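Local coordinates for protein dephospho-CoA kinase (Mycobacterium paratuberculosis, PDB 6N39) that probably phosphorylates the 3'-hydroxyl of dephospho-CoA with ATP, the last step of coenzyme A biosynthesis, and carries a C-terminal UPF0157 (GrpB-like) domain involved in its proper folding, at residues A247-V253 / I270-V276; H326-H330 / V341-V345. One frame throughout, in Å; residues are numbered along the deposited sequence.

Interaction 1. Residues A247-V253 / I270-V276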
# COMPACT_ATOMS: atom_id res chain seq x y z
N ALA A 247 -14.02 -8.40 -0.45
CA ALA A 247 -13.12 -9.06 0.51
C ALA A 247 -13.89 -9.33 1.79
O ALA A 247 -14.15 -8.42 2.58
CB ALA A 247 -11.89 -8.21 0.79
N LEU A 248 -14.24 -10.60 2.02
CA LEU A 248 -14.83 -10.97 3.29
C LEU A 248 -13.83 -10.80 4.43
O LEU A 248 -14.21 -10.43 5.54
CB LEU A 248 -15.35 -12.40 3.23
CG LEU A 248 -16.29 -12.67 2.05
CD1 LEU A 248 -16.89 -14.06 2.17
CD2 LEU A 248 -17.40 -11.62 1.98
N ARG A 249 -12.56 -11.08 4.18
CA ARG A 249 -11.50 -10.82 5.14
C ARG A 249 -10.18 -10.83 4.38
O ARG A 249 -10.09 -11.37 3.27
CB ARG A 249 -11.48 -11.83 6.30
CG ARG A 249 -11.35 -13.29 5.88
CD ARG A 249 -11.43 -14.26 7.10
NE ARG A 249 -10.22 -14.16 7.92
CZ ARG A 249 -10.05 -14.75 9.10
NH1 ARG A 249 -10.99 -15.53 9.61
NH2 ARG A 249 -8.91 -14.56 9.75
N VAL A 250 -9.18 -10.18 4.96
CA VAL A 250 -7.86 -10.07 4.34
C VAL A 250 -6.83 -10.33 5.43
O VAL A 250 -6.93 -9.75 6.51
CB VAL A 250 -7.64 -8.69 3.70
CG1 VAL A 250 -6.27 -8.62 2.99
CG2 VAL A 250 -8.77 -8.36 2.73
N ASP A 251 -5.87 -11.22 5.16
CA ASP A 251 -5.02 -11.70 6.25
C ASP A 251 -3.57 -11.85 5.79
O ASP A 251 -3.30 -12.33 4.69
CB ASP A 251 -5.49 -13.06 6.77
CG ASP A 251 -6.89 -13.01 7.36
OD1 ASP A 251 -7.01 -12.79 8.58
OD2 ASP A 251 -7.87 -13.20 6.60
N HIS A 252 -2.65 -11.48 6.67
CA HIS A 252 -1.23 -11.75 6.50
C HIS A 252 -0.97 -13.22 6.82
O HIS A 252 -1.31 -13.68 7.91
CB HIS A 252 -0.45 -10.81 7.43
CG HIS A 252 1.05 -10.90 7.31
ND1 HIS A 252 1.89 -10.41 8.29
CD2 HIS A 252 1.86 -11.40 6.34
CE1 HIS A 252 3.15 -10.60 7.93
NE2 HIS A 252 3.16 -11.20 6.75
N VAL A 253 -0.43 -13.98 5.87
CA VAL A 253 -0.23 -15.41 6.05
C VAL A 253 1.20 -15.77 5.69
O VAL A 253 2.00 -14.92 5.29
CB VAL A 253 -1.24 -16.24 5.22
CG1 VAL A 253 -2.67 -15.92 5.67
CG2 VAL A 253 -1.06 -15.92 3.73
N ILE A 270 6.09 -11.12 1.06
CA ILE A 270 4.97 -11.09 1.99
C ILE A 270 3.77 -11.77 1.34
O ILE A 270 3.37 -11.40 0.23
CB ILE A 270 4.65 -9.64 2.40
CG1 ILE A 270 5.77 -9.11 3.30
CG2 ILE A 270 3.29 -9.57 3.10
CD1 ILE A 270 5.56 -7.69 3.80
N ASP A 271 3.19 -12.76 2.01
CA ASP A 271 1.98 -13.41 1.51
C ASP A 271 0.75 -12.87 2.20
O ASP A 271 0.71 -12.77 3.43
CB ASP A 271 2.03 -14.93 1.70
CG ASP A 271 3.10 -15.58 0.84
OD1 ASP A 271 4.27 -15.57 1.27
OD2 ASP A 271 2.75 -16.07 -0.25
N ILE A 272 -0.28 -12.56 1.39
CA ILE A 272 -1.57 -12.08 1.85
C ILE A 272 -2.65 -12.98 1.26
O ILE A 272 -2.56 -13.37 0.10
CB ILE A 272 -1.83 -10.63 1.38
CG1 ILE A 272 -0.68 -9.70 1.77
CG2 ILE A 272 -3.18 -10.16 1.93
CD1 ILE A 272 -0.50 -9.55 3.31
N GLN A 273 -3.70 -13.27 2.03
CA GLN A 273 -4.86 -13.95 1.48
C GLN A 273 -6.07 -13.02 1.54
O GLN A 273 -6.41 -12.51 2.61
CB GLN A 273 -5.16 -15.25 2.23
CG GLN A 273 -6.41 -15.95 1.68
CD GLN A 273 -6.66 -17.28 2.34
OE1 GLN A 273 -6.32 -18.34 1.78
NE2 GLN A 273 -7.27 -17.26 3.54
N ILE A 274 -6.72 -12.82 0.40
CA ILE A 274 -8.05 -12.23 0.33
C ILE A 274 -9.06 -13.37 0.25
O ILE A 274 -9.00 -14.19 -0.69
CB ILE A 274 -8.19 -11.30 -0.89
CG1 ILE A 274 -7.13 -10.19 -0.86
CG2 ILE A 274 -9.61 -10.73 -0.95
CD1 ILE A 274 -7.13 -9.34 -2.15
N THR A 275 -9.98 -13.43 1.21
CA THR A 275 -11.07 -14.40 1.18
C THR A 275 -12.26 -13.78 0.46
O THR A 275 -12.70 -12.69 0.82
CB THR A 275 -11.46 -14.82 2.61
OG1 THR A 275 -10.37 -15.52 3.23
CG2 THR A 275 -12.66 -15.73 2.58
N VAL A 276 -12.78 -14.48 -0.56
CA VAL A 276 -13.92 -14.01 -1.33
C VAL A 276 -15.03 -15.04 -1.23
O VAL A 276 -14.84 -16.13 -0.70
CB VAL A 276 -13.58 -13.72 -2.81
CG1 VAL A 276 -12.52 -12.62 -2.91
CG2 VAL A 276 -13.08 -15.02 -3.51
O HOH W 1 -8.02 -14.31 4.25
O HOH W 2 4.46 -14.41 4.28
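Arg-249 meets Thr-275 through its CG, which a chi1 of 57° wedges between its own backbone N and carbonyl carbon; CG then lies 3.6 Å from Thr-275 OG1, and the two side chains run side by side in the same direction. The later bend at chi3 (-71°) turns the guanidinium along its own strand to Asp-251. There the grip is side-on: NE reaches OD2 on the syn side, slightly out of the carboxylate plane, while NH2 binds OD1 at 2.8 Å from above that plane, a salt bridge; NH1 pairs with the C-terminal carboxylate of Pro-415.

Beneath these groups, strands 249-253 and 270-276 run antiparallel. Asp-251 and Gln-273 form a hydrogen-bonded pair, with Gln-273 N to Asp-251 O at 2.8 Å; Val-253 N also bonds to Asp-271 O. That same oxygen of Asp-271 sits at the edge of the His-252 ring, 3.4 Å from CD2; the ring's NE2 bonds to Thr-256.

On the face that Val-250, Ile-272 and Ile-274 share with His-252, Val-250 CG1 packs on Ile-272 CG2 at 3.6 Å, and Ala-247 CB touches Ile-274 CG2. Helix 228-243 covers this side, helix 349-363 the side of Arg-249, Asp-251 and Gln-273, so the edge strand of the UPF0157 domain's mixed sheet lies between two helices.

Water joins the polar groups across the strands. It donates to Asp-251 OD2 at 2.6 Å and to Gln-273 O, and accepts from Gln-273 NE2 and Thr-275 OG1; Thr-275 OG1 also bonds to Gln-351, and Gln-273 OE1 to Arg-344. With two donors and two acceptors around it, the water is probably held in one orientation, and Asp-251 OD2, held by both Arg-249 NE and the water, is probably stabilised as a carboxylate.

Interaction 2. Residues H326-H330 / V341-V345. With ACT (acetate ion), chain E.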
# COMPACT_ATOMS: atom_id res chain seq x y z
N HIS A 326 -9.18 -24.67 -6.33
CA HIS A 326 -8.91 -23.57 -7.25
C HIS A 326 -8.80 -22.25 -6.49
O HIS A 326 -9.28 -22.11 -5.36
CB HIS A 326 -9.98 -23.46 -8.33
CG HIS A 326 -9.93 -24.58 -9.32
ND1 HIS A 326 -10.16 -24.38 -10.67
CD2 HIS A 326 -9.64 -25.89 -9.18
CE1 HIS A 326 -10.03 -25.53 -11.30
NE2 HIS A 326 -9.72 -26.47 -10.42
N LYS A 327 -8.15 -21.27 -7.14
CA LYS A 327 -7.89 -19.96 -6.56
C LYS A 327 -7.50 -19.00 -7.69
O LYS A 327 -7.42 -19.38 -8.87
CB LYS A 327 -6.79 -20.03 -5.50
CG LYS A 327 -5.39 -20.32 -6.08
CD LYS A 327 -4.30 -20.21 -4.99
CE LYS A 327 -2.89 -20.15 -5.59
NZ LYS A 327 -1.85 -20.03 -4.52
N ARG A 328 -7.26 -17.75 -7.31
CA ARG A 328 -6.49 -16.84 -8.16
C ARG A 328 -5.29 -16.35 -7.35
O ARG A 328 -5.25 -16.47 -6.13
CB ARG A 328 -7.34 -15.64 -8.66
CG ARG A 328 -8.65 -16.01 -9.38
CD ARG A 328 -8.45 -16.69 -10.73
NE ARG A 328 -9.73 -17.04 -11.39
CZ ARG A 328 -10.27 -18.27 -11.46
NH1 ARG A 328 -9.66 -19.32 -10.92
NH2 ARG A 328 -11.42 -18.45 -12.10
N ILE A 329 -4.28 -15.80 -8.04
CA ILE A 329 -3.13 -15.24 -7.34
C ILE A 329 -2.59 -14.07 -8.15
O ILE A 329 -2.49 -14.14 -9.38
CB ILE A 329 -2.03 -16.30 -7.06
CG1 ILE A 329 -0.81 -15.68 -6.35
CG2 ILE A 329 -1.63 -17.02 -8.35
CD1 ILE A 329 0.35 -16.75 -6.05
N HIS A 330 -2.33 -12.97 -7.46
CA HIS A 330 -1.70 -11.78 -8.00
C HIS A 330 -0.37 -11.60 -7.29
O HIS A 330 -0.10 -12.23 -6.27
CB HIS A 330 -2.58 -10.53 -7.78
CG HIS A 330 -3.92 -10.58 -8.43
ND1 HIS A 330 -4.36 -9.60 -9.29
CD2 HIS A 330 -4.94 -11.48 -8.33
CE1 HIS A 330 -5.58 -9.89 -9.71
NE2 HIS A 330 -5.96 -11.02 -9.13
N VAL A 341 -0.46 -12.24 -3.45
CA VAL A 341 -1.83 -12.01 -2.99
C VAL A 341 -2.67 -13.18 -3.49
O VAL A 341 -3.08 -13.22 -4.66
CB VAL A 341 -2.39 -10.67 -3.49
CG1 VAL A 341 -3.83 -10.47 -3.02
CG2 VAL A 341 -1.53 -9.51 -2.98
N HIS A 342 -2.94 -14.13 -2.60
CA HIS A 342 -3.76 -15.29 -2.92
C HIS A 342 -5.23 -14.94 -2.72
O HIS A 342 -5.60 -14.38 -1.69
CB HIS A 342 -3.39 -16.49 -2.03
CG HIS A 342 -1.92 -16.78 -1.98
ND1 HIS A 342 -1.32 -17.71 -2.80
CD2 HIS A 342 -0.93 -16.28 -1.20
CE1 HIS A 342 -0.02 -17.76 -2.54
NE2 HIS A 342 0.24 -16.91 -1.57
N ILE A 343 -6.08 -15.29 -3.68
CA ILE A 343 -7.51 -15.03 -3.58
C ILE A 343 -8.20 -16.39 -3.53
O ILE A 343 -8.17 -17.14 -4.51
CB ILE A 343 -8.03 -14.20 -4.76
CG1 ILE A 343 -7.13 -12.98 -4.99
CG2 ILE A 343 -9.49 -13.79 -4.52
CD1 ILE A 343 -7.61 -12.09 -6.10
N ARG A 344 -8.82 -16.69 -2.38
CA ARG A 344 -9.36 -18.01 -2.10
C ARG A 344 -10.79 -17.88 -1.58
O ARG A 344 -11.17 -16.85 -0.99
CB ARG A 344 -8.48 -18.77 -1.09
CG ARG A 344 -7.02 -19.01 -1.58
CD ARG A 344 -6.42 -20.23 -0.84
NE ARG A 344 -5.06 -20.56 -1.28
CZ ARG A 344 -3.96 -20.01 -0.80
NH1 ARG A 344 -4.04 -19.07 0.15
NH2 ARG A 344 -2.76 -20.39 -1.26
N VAL A 345 -11.58 -18.93 -1.81
CA VAL A 345 -13.01 -18.91 -1.54
C VAL A 345 -13.27 -19.32 -0.09
O VAL A 345 -12.75 -20.35 0.38
CB VAL A 345 -13.77 -19.83 -2.51
CG1 VAL A 345 -15.27 -19.90 -2.15
CG2 VAL A 345 -13.59 -19.35 -3.97
C ACT E . -12.01 -21.83 -12.15
O ACT E . -10.82 -21.93 -11.70
OXT ACT E . -12.66 -20.79 -12.47
CH3 ACT E . -12.78 -23.22 -12.32
O HOH W 3 -9.98 -21.12 -2.91
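Strands 328-330 and 341-345 lie antiparallel at 161°, with Arg-328/Ile-343 and His-330/Val-341 as hydrogen-bonded pairs on either side of the non-hydrogen-bonded pair Ile-329/His-342. Lys-327 stretches alongside His-342 and Arg-344. Its chain is extended beyond CG, carrying NZ into the plane of the His-342 ring, where it donates to ND1 at 2.9 Å. Ile-329 flanks the same ring, CD1 lying 3.7 Å from CE1. Lys-327 NZ is also 3.4 Å from Arg-344 NH2, two donors with like charge; Asp-303, which forms salt bridges with both Lys-327 and Arg-344, probably offsets this. One face of the Arg-344 guanidinium rests against CB of His-342, and NE2 of that histidine bonds to Asp-271.

These strands are the two arms of a beta hairpin in the mixed sheet of the UPF0157 domain, with 328-331 as an outermost strand. On the hairpin's other face, CD1 of Ile-343 approaches His-330 CD2 at 3.5 Å, obliquely to the ring, whose ND1 bonds to the carbonyl of Tyr-294.

Arg-328 bends at chi2 (-68°), leading its guanidinium away from the partner strand. NH1 turns back to Lys-327 O, while NH2 meets acetate OXT at 2.7 Å and NE forms a salt bridge with Asp-283. Acetate O receives NH1 as well as His-326 ND1, the latter at 2.7 Å and nearly straight at 175°. The acetate probably comes from the crystallisation liquor. Beyond the paired residues, a water donates to His-326 O and accepts from Val-345 N at 2.9 Å.

Overall arrangement
Both interactions belong to one four-stranded mixed sheet in the UPF0157 region, ordered 249-253, 270-276, 339-345, 328-331. Interaction 1 pairs the first two strands and interaction 2 the last two; their centres are 9 Å apart. They come in series along the chain, with helices 279-284 and 286-291 between them. The inner strands 270-276 and 339-345 run parallel and join the pairs: Ile-272 O to His-342 N and Ile-274 N to His-342 O, each 2.8 Å, are probable hydrogen bonds. Ile-274 packs on Val-341, and Val-276 on Ile-343. Together they build the sheet of a C-terminal domain involved in proper folding, away from the predicted ATP site.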